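Uncharacterized protein (Bacteroides ovatus, PDB 4IRT) is of unknown function but, as a BNR-repeat beta-propeller protein, is a putative neuraminidase that may act on sialic acid-containing glycans. Local coordinates at residues Cys248-Thr254 against Ala267-Arg271; Ser275-Gln279 against Gln299-Thr303; Asn19-Phe23 against Ala364-Ser368; Gly324-Phe330 against Met341-Val347. Where two conformers were deposited one is given. Residues are numbered along the deposited sequence.

Interaction 1: Cys248-Thr254 against Ala267-Arg271; sequences CELINQT and ATYWR
Segment 248-254 is an irregular loop that runs nearly antiparallel to residues 267-271 of strand 264-271, their end-to-end directions 162° apart. CA atoms approach most closely at Leu250 and Trp270, 4.4 Å apart, with Cys248 beside Arg271 at 5.5 Å. Glu249 takes a left-handed backbone conformation (phi 63°, psi 28°), and the chain is extended at Leu250 and Ile251. Arg271 N donates to Cys248 O at 2.8 Å, nearly linearly, and at the other end Thr254 OG1 (chi1 p) donates to Ala267 O at 2.8 Å. Between them Leu250 CA lies 3.5 Å from Tyr269 O, a CA-H...O contact. Ile251 sets CG2 3.6 Å from the centroid of the Tyr269 ring, almost on its normal, a CH-pi contact. Leu250 CD1 packs 3.9 Å from Trp270 CE3. One water bridges Glu249 OE2 (2.8 Å) and Arg271 NE (2.9 Å), another Ile251 O (2.8 Å) and Thr268 OG1 (2.6 Å). Glu249 OE2 is also hydrogen-bonded to Thr303 OG1, and OE1 to Leu304 N; Arg271 reaches Asn247 O. This connection between two propeller blades, from strand 239-242 to strand 255-258, lies along strand 264-271 of the blade it enters: apolar and aromatic packing fills the middle, while direct and water-mediated hydrogen bonds satisfy polar groups along it.

Interaction 2: Ser275-Gln279 against Gln299-Thr303; sequences SDVPQ and QTPFT
Pro278 overlaps the ring of Phe302, placing CG 3.5 Å from the ring centroid and 18° off its normal, a CH-pi contact over the face. In this beta-propeller, the contact joins the start of blade strand 278-285 to the loop that leaves strand 290-294 for the next blade. The loop is extended from Thr300 to Phe302 (psi 115° to 169°), and the closest CA pair is Val277 and Pro301, 4.1 Å apart. Phe302 adopts chi1 p and chi2 91°, which turns its ring back to Pro278 although its CA-to-CB bond points away; CG of Pro278 lies 3.4 Å from CE2 of Phe302. Val277, chi1 t, brings CG2 to 4.1 Å from Pro301 CB and CG1 to 3.6 Å from Thr300 O. Ile312, Pro313 and Ile314 also touch Phe302. The two segments thus meet by packing alone, and Thr300 OG1 is hydrogen-bonded to Glu334. Before the strand, Ser275 forms an ST turn in which its OG accepts from Val277 N at 3.1 Å.

Interaction 3: Asn19-Phe23 against Ala364-Ser368; sequences NTTVF and AWEPS
Buried polar groups in loops need partners, and the meeting of 19-23 with 364-368 supplies them with backbone, carboxylate and water. Neither segment is regular. Thr20 CA lies 5.1 Å from Trp365 CA, and Thr21 CA 5.0 Å from Glu366 CA; Thr21 and Glu366 are extended, whereas Val22 turns (phi -67°, psi -19°). Glu366 N donates to Thr20 O at 2.9 Å. The Glu366 side chain, chi1 m and chi2 t, reaches the other loop, where its OE1 accepts from Val22 N at 3.0 Å, while its OE2 forms a salt bridge with Arg316; one carboxylate thus serves a backbone amide and a guanidinium. A water donates to Thr21 O and Glu366 O, both at 2.8 Å, and accepts from Ser368 OG at 2.7 Å; that hydroxyl also pairs with Ser27. Thr21 OG1 accepts from Phe23 N at 3.3 Å in an ST turn. Val22 CA makes a CA-H...O contact with Pro367 O at 3.4 Å, and Thr20 CG2 packs 3.7 Å from Trp365 CD1. Thr20 OG1 bonds to Thr387, Trp365 NE1 to Phe383 O. Far apart in sequence, the two loops meet about 9 Å (centre to centre) from the centre of the chain; Pro367 and Ser368 touch strand 318-322, Thr20 and Ser368 touch strand 381-385, and Trp365 and Pro367 also lie against Ile329 of strand 325-330.

Interaction 4: Gly324-Phe330 against Met341-Val347; sequences GEVFYIF and MAHATDV
Selenomethionine Met341, Val326 and Ala342 lose the most surface in this antiparallel beta hairpin, in which strand 325-330 and residues 341-344 of strand 340-344 run at 164° with axes 4.6 Å apart. Met341 makes a non-hydrogen-bonded pair with Ile329, CA atoms 4.6 Å apart; extended at chi1 and chi2, it lays CG 3.7 Å from Ile329 CD1 and SE 3.9 Å from Phe327 CD2, a Met-aromatic contact at the ring edge. Val326 and Ala342 point to the other face of the sheet. Val326 forms a hydrogen-bonded pair with Ala344: Val326 N to Ala344 O and Ala344 N to Val326 O are both 3.0 Å. Its chi1 t rotamer sets CG2 3.8 Å from Val347 CB. Ala342 is paired likewise with Tyr328, N to O 2.8 Å in both directions, and its CB meets Tyr328 CB at 4.2 Å and Phe330 CE1 at 4.1 Å. His343, opposite Phe327 in a non-hydrogen-bonded pair, donates from NE2 to Glu325 OE2 at 2.7 Å. Past the strands, Val347 N donates to Gly324 O at 3.0 Å. These are the two central strands of a four-stranded propeller blade: strand 318-322 bonds to Phe327 and Ile329, strand 353-356 to Met341 and His343, and Val326 and Val347 pack on Ile282 of strand 278-285 in the preceding blade.

Overall arrangement
A propeller is built from successive four-stranded antiparallel blades, and these contacts sample how blades are made and joined. Interactions 1 and 2, centres about 12 Å apart, come in series and meet on adjacent strands 264-271 and 278-285 of one blade, where Trp270 O and Gln279 N are 2.9 Å apart. Interaction 4, its centre about 18 Å from that of interaction 1, lies within the next blade; Tyr328 CE2 packs 3.7 Å from Ala267 CB between the two. Interaction 3 joins loops 341 residues apart and so encloses the other three along the chain. Nearest the chain's centre, it touches interaction 1 through residues 22-23 against loop residues 253-254, and interaction 4 through Trp365 and Pro367 against strand 325-330.

Interaction 1: Cys248-Thr254 against Ala267-Arg271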
loop_
_atom_site.group_PDB
_atom_site.type_symbol
_atom_site.label_atom_id
_atom_site.label_comp_id
_atom_site.label_asym_id
_atom_site.label_seq_id
_atom_site.Cartn_x
_atom_site.Cartn_y
_atom_site.Cartn_z
ATOM N N CYS A 248 13.438 17.157 5.805
ATOM C CA CYS A 248 14.432 16.113 5.630
ATOM C C CYS A 248 14.069 15.141 4.524
ATOM O O CYS A 248 14.594 14.001 4.484
ATOM C CB CYS A 248 14.761 15.393 6.957
ATOM S SG CYS A 248 13.492 14.280 7.554
ATOM N N GLU A 249 13.196 15.589 3.625
ATOM C CA GLU A 249 12.752 14.811 2.457
ATOM C C GLU A 249 12.009 13.526 2.870
ATOM O O GLU A 249 12.031 12.518 2.166
ATOM C CB GLU A 249 13.944 14.450 1.571
ATOM C CG GLU A 249 14.834 15.585 1.158
ATOM C CD GLU A 249 14.138 16.701 0.392
ATOM O OE1 GLU A 249 12.969 16.566 -0.058
ATOM O OE2 GLU A 249 14.822 17.737 0.203
ATOM N N LEU A 250 11.381 13.558 4.034
ATOM C CA LEU A 250 10.552 12.467 4.486
ATOM C C LEU A 250 9.283 12.422 3.637
ATOM O O LEU A 250 8.580 13.423 3.497
ATOM C CB LEU A 250 10.184 12.643 5.950
ATOM C CG LEU A 250 9.251 11.568 6.501
ATOM C CD1 LEU A 250 9.908 10.204 6.517
ATOM C CD2 LEU A 250 8.749 11.990 7.867
ATOM N N ILE A 251 9.034 11.264 3.053
ATOM C CA ILE A 251 7.926 11.085 2.111
ATOM C C ILE A 251 6.717 10.575 2.865
ATOM O O ILE A 251 6.832 10.011 3.965
ATOM C CB ILE A 251 8.339 10.139 0.954
ATOM C CG1 ILE A 251 7.304 10.071 -0.192
ATOM C CG2 ILE A 251 8.648 8.753 1.481
ATOM C CD1 ILE A 251 7.037 11.390 -0.879
ATOM N N ASN A 252 5.547 10.829 2.294
ATOM C CA ASN A 252 4.284 10.341 2.841
ATOM C C ASN A 252 3.664 9.240 1.981
ATOM O O ASN A 252 3.890 9.212 0.774
ATOM C CB ASN A 252 3.266 11.478 2.966
ATOM C CG ASN A 252 3.099 12.260 1.690
ATOM O OD1 ASN A 252 3.966 13.023 1.304
ATOM N ND2 ASN A 252 1.969 12.068 1.014
ATOM N N GLN A 253 2.920 8.362 2.660
ATOM C CA GLN A 253 2.093 7.302 2.095
ATOM C C GLN A 253 2.997 6.225 1.496
ATOM O O GLN A 253 3.183 6.179 0.284
ATOM C CB GLN A 253 1.128 7.881 1.060
ATOM C CG GLN A 253 0.095 6.914 0.560
ATOM C CD GLN A 253 -0.974 7.608 -0.239
ATOM O OE1 GLN A 253 -0.684 8.492 -1.033
ATOM N NE2 GLN A 253 -2.205 7.183 -0.063
ATOM N N THR A 254 3.586 5.396 2.354
ATOM C CA THR A 254 4.484 4.342 1.896
ATOM C C THR A 254 3.821 2.999 2.208
ATOM O O THR A 254 2.692 2.755 1.759
ATOM C CB THR A 254 5.915 4.478 2.463
ATOM O OG1 THR A 254 5.882 4.428 3.899
ATOM C CG2 THR A 254 6.549 5.799 2.000
ATOM N N ALA A 267 8.728 0.847 5.764
ATOM C CA ALA A 267 9.665 1.181 4.683
ATOM C C ALA A 267 9.361 2.560 4.120
ATOM O O ALA A 267 8.213 2.884 3.793
ATOM C CB ALA A 267 9.600 0.142 3.583
ATOM N N THR A 268 10.389 3.392 4.038
ATOM C CA THR A 268 10.234 4.751 3.588
ATOM C C THR A 268 11.583 5.309 3.172
ATOM O O THR A 268 12.535 4.542 2.925
ATOM C CB THR A 268 9.521 5.655 4.653
ATOM O OG1 THR A 268 9.240 6.926 4.085
ATOM C CG2 THR A 268 10.398 5.857 5.912
ATOM N N TYR A 269 11.649 6.642 3.021
ATOM C CA TYR A 269 12.905 7.316 2.749
ATOM C C TYR A 269 12.971 8.732 3.345
ATOM O O TYR A 269 11.954 9.351 3.626
ATOM C CB TYR A 269 13.268 7.322 1.253
ATOM C CG TYR A 269 12.351 8.089 0.289
ATOM C CD1 TYR A 269 12.362 9.482 0.238
ATOM C CD2 TYR A 269 11.519 7.406 -0.588
ATOM C CE1 TYR A 269 11.546 10.175 -0.647
ATOM C CE2 TYR A 269 10.687 8.081 -1.502
ATOM C CZ TYR A 269 10.696 9.455 -1.520
ATOM O OH TYR A 269 9.904 10.154 -2.400
ATOM N N TRP A 270 14.195 9.184 3.586
ATOM C CA TRP A 270 14.508 10.549 4.008
ATOM C C TRP A 270 16.033 10.765 3.893
ATOM O O TRP A 270 16.792 9.807 3.751
ATOM C CB TRP A 270 13.969 10.824 5.436
ATOM C CG TRP A 270 14.703 10.058 6.555
ATOM C CD1 TRP A 270 15.892 10.404 7.146
ATOM C CD2 TRP A 270 14.245 8.886 7.246
ATOM N NE1 TRP A 270 16.218 9.499 8.131
ATOM C CE2 TRP A 270 15.229 8.557 8.210
ATOM C CE3 TRP A 270 13.094 8.103 7.164
ATOM C CZ2 TRP A 270 15.100 7.466 9.052
ATOM C CZ3 TRP A 270 12.988 6.989 8.001
ATOM C CH2 TRP A 270 13.971 6.692 8.919
ATOM N N ARG A 271 16.485 12.020 3.960
ATOM C CA ARG A 271 17.925 12.327 3.823
ATOM C C ARG A 271 18.702 12.353 5.143
ATOM O O ARG A 271 18.143 12.568 6.230
ATOM C CB ARG A 271 18.162 13.659 3.090
ATOM C CG ARG A 271 17.779 14.924 3.857
ATOM C CD ARG A 271 18.186 16.197 3.096
ATOM N NE ARG A 271 17.692 17.372 3.821
ATOM C CZ ARG A 271 18.313 17.945 4.854
ATOM N NH1 ARG A 271 19.480 17.486 5.292
ATOM N NH2 ARG A 271 17.749 18.971 5.493
HETATM O O HOH W 1 15.670 18.951 2.521
HETATM O O HOH W 2 7.630 7.994 5.758
#

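Interaction 2: Ser275-Gln279 against Gln299-Thr303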
loop_
_atom_site.group_PDB
_atom_site.type_symbol
_atom_site.label_atom_id
_atom_site.label_comp_id
_atom_site.label_asym_id
_atom_site.label_seq_id
_atom_site.Cartn_x
_atom_site.Cartn_y
_atom_site.Cartn_z
ATOM N N SER A 275 23.589 16.104 4.118
ATOM C CA SER A 275 23.478 15.649 2.743
ATOM C C SER A 275 22.244 16.296 2.113
ATOM O O SER A 275 21.399 16.812 2.842
ATOM C CB SER A 275 23.266 14.123 2.739
ATOM O OG SER A 275 23.215 13.596 1.430
ATOM N N ASP A 276 22.165 16.287 0.782
ATOM C CA ASP A 276 20.907 16.652 0.063
ATOM C C ASP A 276 20.303 15.425 -0.659
ATOM O O ASP A 276 19.442 15.563 -1.551
ATOM C CB ASP A 276 21.147 17.788 -0.939
ATOM C CG ASP A 276 22.313 17.519 -1.869
ATOM O OD1 ASP A 276 22.962 16.453 -1.730
ATOM O OD2 ASP A 276 22.586 18.376 -2.737
ATOM N N VAL A 277 20.750 14.226 -0.287
ATOM C CA VAL A 277 20.347 13.002 -0.999
ATOM C C VAL A 277 19.422 12.090 -0.175
ATOM O O VAL A 277 19.847 11.468 0.792
ATOM C CB VAL A 277 21.578 12.165 -1.368
ATOM C CG1 VAL A 277 21.172 10.899 -2.106
ATOM C CG2 VAL A 277 22.586 12.988 -2.171
ATOM N N PRO A 278 18.156 11.954 -0.593
ATOM C CA PRO A 278 17.253 11.061 0.129
ATOM C C PRO A 278 17.741 9.630 0.034
ATOM O O PRO A 278 18.296 9.242 -0.999
ATOM C CB PRO A 278 15.916 11.250 -0.614
ATOM C CG PRO A 278 16.040 12.601 -1.254
ATOM C CD PRO A 278 17.468 12.671 -1.681
ATOM N N GLN A 279 17.530 8.843 1.096
ATOM C CA GLN A 279 17.997 7.471 1.154
ATOM C C GLN A 279 16.875 6.611 1.663
ATOM O O GLN A 279 16.145 7.027 2.570
ATOM C CB GLN A 279 19.169 7.331 2.153
ATOM C CG GLN A 279 20.365 8.224 1.880
ATOM C CD GLN A 279 21.231 7.765 0.711
ATOM O OE1 GLN A 279 21.008 6.703 0.114
ATOM N NE2 GLN A 279 22.216 8.571 0.375
ATOM N N GLN A 299 23.788 8.490 -4.428
ATOM C CA GLN A 299 24.648 9.637 -4.709
ATOM C C GLN A 299 23.921 10.855 -5.288
ATOM O O GLN A 299 24.463 11.962 -5.270
ATOM C CB GLN A 299 25.670 9.216 -5.787
ATOM C CG GLN A 299 26.583 8.082 -5.367
ATOM C CD GLN A 299 27.301 8.445 -4.087
ATOM O OE1 GLN A 299 28.146 9.339 -4.089
ATOM N NE2 GLN A 299 26.927 7.804 -2.975
ATOM N N THR A 300 22.751 10.633 -5.863
ATOM C CA THR A 300 22.070 11.630 -6.679
ATOM C C THR A 300 20.971 12.333 -5.874
ATOM O O THR A 300 20.011 11.695 -5.441
ATOM C CB THR A 300 21.448 10.974 -7.921
ATOM O OG1 THR A 300 22.437 10.133 -8.521
ATOM C CG2 THR A 300 20.960 12.011 -8.936
ATOM N N PRO A 301 21.140 13.642 -5.649
ATOM C CA PRO A 301 20.196 14.420 -4.868
ATOM C C PRO A 301 18.886 14.655 -5.572
ATOM O O PRO A 301 18.829 14.639 -6.802
ATOM C CB PRO A 301 20.903 15.762 -4.658
ATOM C CG PRO A 301 21.877 15.868 -5.788
ATOM C CD PRO A 301 22.321 14.446 -6.036
ATOM N N PHE A 302 17.835 14.846 -4.777
ATOM C CA PHE A 302 16.603 15.453 -5.260
ATOM C C PHE A 302 15.904 16.030 -4.049
ATOM O O PHE A 302 16.301 15.770 -2.913
ATOM C CB PHE A 302 15.683 14.474 -6.016
ATOM C CG PHE A 302 15.028 13.423 -5.158
ATOM C CD1 PHE A 302 13.784 13.640 -4.573
ATOM C CD2 PHE A 302 15.637 12.187 -4.980
ATOM C CE1 PHE A 302 13.175 12.643 -3.817
ATOM C CE2 PHE A 302 15.044 11.194 -4.210
ATOM C CZ PHE A 302 13.809 11.415 -3.637
ATOM N N THR A 303 14.868 16.819 -4.300
ATOM C CA THR A 303 14.065 17.393 -3.222
ATOM C C THR A 303 12.622 17.261 -3.586
ATOM O O THR A 303 12.266 17.292 -4.771
ATOM C CB THR A 303 14.427 18.867 -2.924
ATOM O OG1 THR A 303 13.715 19.290 -1.750
ATOM C CG2 THR A 303 14.104 19.792 -4.098
#

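Interaction 3: Asn19-Phe23 against Ala364-Ser368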
loop_
_atom_site.group_PDB
_atom_site.type_symbol
_atom_site.label_atom_id
_atom_site.label_comp_id
_atom_site.label_asym_id
_atom_site.label_seq_id
_atom_site.Cartn_x
_atom_site.Cartn_y
_atom_site.Cartn_z
ATOM N N ASN A 19 -2.025 2.683 -12.382
ATOM C CA ASN A 19 -2.017 1.239 -12.139
ATOM C C ASN A 19 -0.904 0.791 -11.218
ATOM O O ASN A 19 -0.925 -0.352 -10.770
ATOM C CB ASN A 19 -1.871 0.473 -13.451
ATOM C CG ASN A 19 -3.152 0.382 -14.247
ATOM O OD1 ASN A 19 -4.266 0.443 -13.718
ATOM N ND2 ASN A 19 -2.997 0.191 -15.537
ATOM N N THR A 20 0.065 1.677 -10.936
ATOM C CA THR A 20 1.326 1.284 -10.306
ATOM C C THR A 20 1.731 2.248 -9.150
ATOM O O THR A 20 2.826 2.802 -9.142
ATOM C CB THR A 20 2.450 1.244 -11.362
ATOM O OG1 THR A 20 2.574 2.547 -11.983
ATOM C CG2 THR A 20 2.165 0.203 -12.435
ATOM N N THR A 21 0.838 2.496 -8.198
ATOM C CA THR A 21 1.217 3.267 -7.024
ATOM C C THR A 21 1.430 2.313 -5.853
ATOM O O THR A 21 0.945 1.168 -5.841
ATOM C CB THR A 21 0.182 4.329 -6.613
ATOM O OG1 THR A 21 -0.873 3.704 -5.862
ATOM C CG2 THR A 21 -0.364 5.092 -7.840
ATOM N N VAL A 22 2.197 2.785 -4.876
ATOM C CA VAL A 22 2.564 1.991 -3.710
ATOM C C VAL A 22 1.332 1.707 -2.843
ATOM O O VAL A 22 1.335 0.741 -2.077
ATOM C CB VAL A 22 3.675 2.719 -2.895
ATOM C CG1 VAL A 22 3.096 3.903 -2.123
ATOM C CG2 VAL A 22 4.380 1.777 -1.955
ATOM N N PHE A 23 0.271 2.495 -3.018
ATOM C CA PHE A 23 -0.881 2.446 -2.140
ATOM C C PHE A 23 -2.086 1.695 -2.746
ATOM O O PHE A 23 -3.191 1.784 -2.243
ATOM C CB PHE A 23 -1.273 3.833 -1.621
ATOM C CG PHE A 23 -1.494 4.863 -2.685
ATOM C CD1 PHE A 23 -2.718 4.993 -3.309
ATOM C CD2 PHE A 23 -0.474 5.751 -3.025
ATOM C CE1 PHE A 23 -2.906 5.939 -4.298
ATOM C CE2 PHE A 23 -0.661 6.710 -4.003
ATOM C CZ PHE A 23 -1.877 6.802 -4.644
ATOM N N ALA A 364 7.894 5.319 -13.926
ATOM C CA ALA A 364 7.165 5.881 -12.751
ATOM C C ALA A 364 6.547 4.835 -11.830
ATOM O O ALA A 364 5.923 5.178 -10.819
ATOM C CB ALA A 364 6.090 6.827 -13.235
ATOM N N TRP A 365 6.688 3.573 -12.193
ATOM C CA TRP A 365 6.203 2.452 -11.390
ATOM C C TRP A 365 6.646 2.551 -9.919
ATOM O O TRP A 365 7.788 2.953 -9.620
ATOM C CB TRP A 365 6.739 1.147 -11.982
ATOM C CG TRP A 365 6.500 -0.125 -11.202
ATOM C CD1 TRP A 365 5.460 -0.966 -11.368
ATOM C CD2 TRP A 365 7.354 -0.741 -10.226
ATOM N NE1 TRP A 365 5.568 -2.032 -10.544
ATOM C CE2 TRP A 365 6.726 -1.929 -9.827
ATOM C CE3 TRP A 365 8.560 -0.383 -9.614
ATOM C CZ2 TRP A 365 7.272 -2.783 -8.882
ATOM C CZ3 TRP A 365 9.096 -1.235 -8.658
ATOM C CH2 TRP A 365 8.461 -2.429 -8.324
ATOM N N GLU A 366 5.696 2.241 -9.035
ATOM C CA GLU A 366 5.985 1.879 -7.680
ATOM C C GLU A 366 5.486 0.472 -7.405
ATOM O O GLU A 366 4.521 0.000 -8.023
ATOM C CB GLU A 366 5.353 2.854 -6.696
ATOM C CG GLU A 366 5.683 4.323 -6.895
ATOM C CD GLU A 366 5.057 5.185 -5.815
ATOM O OE1 GLU A 366 3.807 5.194 -5.690
ATOM O OE2 GLU A 366 5.808 5.888 -5.117
ATOM N N PRO A 367 6.105 -0.217 -6.440
ATOM C CA PRO A 367 5.674 -1.584 -6.148
ATOM C C PRO A 367 4.361 -1.742 -5.415
ATOM O O PRO A 367 4.009 -0.928 -4.545
ATOM C CB PRO A 367 6.779 -2.134 -5.240
ATOM C CG PRO A 367 7.422 -0.896 -4.651
ATOM C CD PRO A 367 7.288 0.190 -5.658
ATOM N N SER A 368 3.616 -2.772 -5.842
ATOM C CA SER A 368 2.555 -3.371 -5.036
ATOM C C SER A 368 2.721 -4.894 -5.205
ATOM O O SER A 368 3.259 -5.374 -6.231
ATOM C CB SER A 368 1.147 -2.884 -5.443
ATOM O OG SER A 368 0.908 -3.041 -6.831
HETATM O O HOH W 3 1.790 -0.689 -7.701
#

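Interaction 4: Gly324-Phe330 against Met341-Val347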
loop_
_atom_site.group_PDB
_atom_site.type_symbol
_atom_site.label_atom_id
_atom_site.label_comp_id
_atom_site.label_asym_id
_atom_site.label_seq_id
_atom_site.Cartn_x
_atom_site.Cartn_y
_atom_site.Cartn_z
ATOM N N GLY A 324 13.239 -11.645 10.596
ATOM C CA GLY A 324 14.387 -10.751 10.562
ATOM C C GLY A 324 14.997 -10.572 9.171
ATOM O O GLY A 324 15.695 -9.599 8.927
ATOM N N GLU A 325 14.731 -11.506 8.262
ATOM C CA GLU A 325 15.229 -11.419 6.901
ATOM C C GLU A 325 14.274 -10.511 6.107
ATOM O O GLU A 325 13.073 -10.650 6.185
ATOM C CB GLU A 325 15.333 -12.796 6.296
ATOM C CG GLU A 325 15.760 -12.806 4.855
ATOM C CD GLU A 325 15.988 -14.208 4.337
ATOM O OE1 GLU A 325 15.394 -15.180 4.861
ATOM O OE2 GLU A 325 16.749 -14.335 3.380
ATOM N N VAL A 326 14.838 -9.571 5.367
ATOM C CA VAL A 326 14.049 -8.556 4.690
ATOM C C VAL A 326 14.337 -8.526 3.197
ATOM O O VAL A 326 15.489 -8.498 2.776
ATOM C CB VAL A 326 14.334 -7.151 5.283
ATOM C CG1 VAL A 326 13.582 -6.085 4.507
ATOM C CG2 VAL A 326 13.957 -7.101 6.750
ATOM N N PHE A 327 13.256 -8.489 2.418
ATOM C CA PHE A 327 13.300 -8.225 0.995
ATOM C C PHE A 327 12.604 -6.884 0.756
ATOM O O PHE A 327 11.406 -6.744 1.027
ATOM C CB PHE A 327 12.573 -9.345 0.260
ATOM C CG PHE A 327 13.131 -10.690 0.567
ATOM C CD1 PHE A 327 12.713 -11.391 1.687
ATOM C CD2 PHE A 327 14.114 -11.248 -0.240
ATOM C CE1 PHE A 327 13.234 -12.641 1.994
ATOM C CE2 PHE A 327 14.649 -12.496 0.076
ATOM C CZ PHE A 327 14.215 -13.179 1.201
ATOM N N TYR A 328 13.359 -5.948 0.193
ATOM C CA TYR A 328 12.980 -4.536 0.099
ATOM C C TYR A 328 12.944 -4.135 -1.373
ATOM O O TYR A 328 13.970 -4.109 -2.061
ATOM C CB TYR A 328 14.021 -3.738 0.866
ATOM C CG TYR A 328 13.704 -2.290 1.194
ATOM C CD1 TYR A 328 13.758 -1.307 0.214
ATOM C CD2 TYR A 328 13.427 -1.896 2.514
ATOM C CE1 TYR A 328 13.505 0.001 0.508
ATOM C CE2 TYR A 328 13.168 -0.578 2.817
ATOM C CZ TYR A 328 13.198 0.358 1.806
ATOM O OH TYR A 328 12.983 1.680 2.129
ATOM N N ILE A 329 11.737 -3.842 -1.865
ATOM C CA ILE A 329 11.488 -3.616 -3.276
ATOM C C ILE A 329 11.370 -2.110 -3.572
ATOM O O ILE A 329 10.670 -1.371 -2.847
ATOM C CB ILE A 329 10.223 -4.344 -3.743
ATOM C CG1 ILE A 329 10.244 -5.820 -3.332
ATOM C CG2 ILE A 329 10.080 -4.227 -5.250
ATOM C CD1 ILE A 329 11.390 -6.617 -3.938
ATOM N N PHE A 330 12.124 -1.654 -4.568
ATOM C CA PHE A 330 12.184 -0.263 -4.920
ATOM C C PHE A 330 12.448 -0.037 -6.418
ATOM O O PHE A 330 12.470 -0.975 -7.197
ATOM C CB PHE A 330 13.219 0.445 -4.057
ATOM C CG PHE A 330 14.643 0.094 -4.358
ATOM C CD1 PHE A 330 15.218 -1.070 -3.854
ATOM C CD2 PHE A 330 15.457 0.978 -5.076
ATOM C CE1 PHE A 330 16.561 -1.343 -4.058
ATOM C CE2 PHE A 330 16.785 0.682 -5.309
ATOM C CZ PHE A 330 17.336 -0.493 -4.817
HETATM N N MSE A 341 15.684 -4.795 -5.927
HETATM C CA MSE A 341 15.491 -5.410 -4.621
HETATM C C MSE A 341 16.735 -5.281 -3.790
HETATM O O MSE A 341 17.843 -5.494 -4.279
HETATM C CB MSE A 341 15.102 -6.888 -4.708
HETATM C CG MSE A 341 14.930 -7.563 -3.345
HETATM SE SE MSE A 341 14.083 -9.329 -3.690
HETATM C CE MSE A 341 15.814 -10.102 -3.977
ATOM N N ALA A 342 16.551 -4.954 -2.514
ATOM C CA ALA A 342 17.614 -5.026 -1.533
ATOM C C ALA A 342 17.266 -6.092 -0.494
ATOM O O ALA A 342 16.109 -6.221 -0.086
ATOM C CB ALA A 342 17.837 -3.667 -0.878
ATOM N N HIS A 343 18.267 -6.879 -0.118
ATOM C CA HIS A 343 18.089 -8.029 0.728
ATOM C C HIS A 343 19.032 -7.962 1.920
ATOM O O HIS A 343 20.220 -7.651 1.752
ATOM C CB HIS A 343 18.400 -9.312 -0.041
ATOM C CG HIS A 343 18.307 -10.529 0.808
ATOM N ND1 HIS A 343 19.399 -11.296 1.133
ATOM C CD2 HIS A 343 17.255 -11.085 1.452
ATOM C CE1 HIS A 343 19.024 -12.291 1.920
ATOM N NE2 HIS A 343 17.725 -12.184 2.126
ATOM N N ALA A 344 18.506 -8.218 3.116
ATOM C CA ALA A 344 19.332 -8.350 4.343
ATOM C C ALA A 344 18.976 -9.678 4.982
ATOM O O ALA A 344 17.806 -9.940 5.248
ATOM C CB ALA A 344 19.018 -7.224 5.329
ATOM N N THR A 345 19.964 -10.518 5.243
ATOM C CA THR A 345 19.701 -11.758 5.962
ATOM C C THR A 345 19.175 -11.484 7.383
ATOM O O THR A 345 18.295 -12.196 7.893
ATOM C CB THR A 345 20.982 -12.595 6.016
ATOM O OG1 THR A 345 21.320 -12.951 4.679
ATOM C CG2 THR A 345 20.785 -13.869 6.817
ATOM N N ASP A 346 19.761 -10.464 7.989
ATOM C CA ASP A 346 19.422 -9.999 9.330
ATOM C C ASP A 346 19.351 -8.485 9.268
ATOM O O ASP A 346 20.351 -7.793 9.009
ATOM C CB ASP A 346 20.481 -10.413 10.374
ATOM C CG ASP A 346 20.051 -10.076 11.800
ATOM O OD1 ASP A 346 18.933 -10.462 12.206
ATOM O OD2 ASP A 346 20.815 -9.406 12.483
ATOM N N VAL A 347 18.152 -7.978 9.496
ATOM C CA VAL A 347 17.860 -6.549 9.357
ATOM C C VAL A 347 18.776 -5.651 10.201
ATOM O O VAL A 347 19.263 -4.609 9.732
ATOM C CB VAL A 347 16.353 -6.297 9.635
ATOM C CG1 VAL A 347 15.964 -6.661 11.063
ATOM C CG2 VAL A 347 15.973 -4.855 9.306
#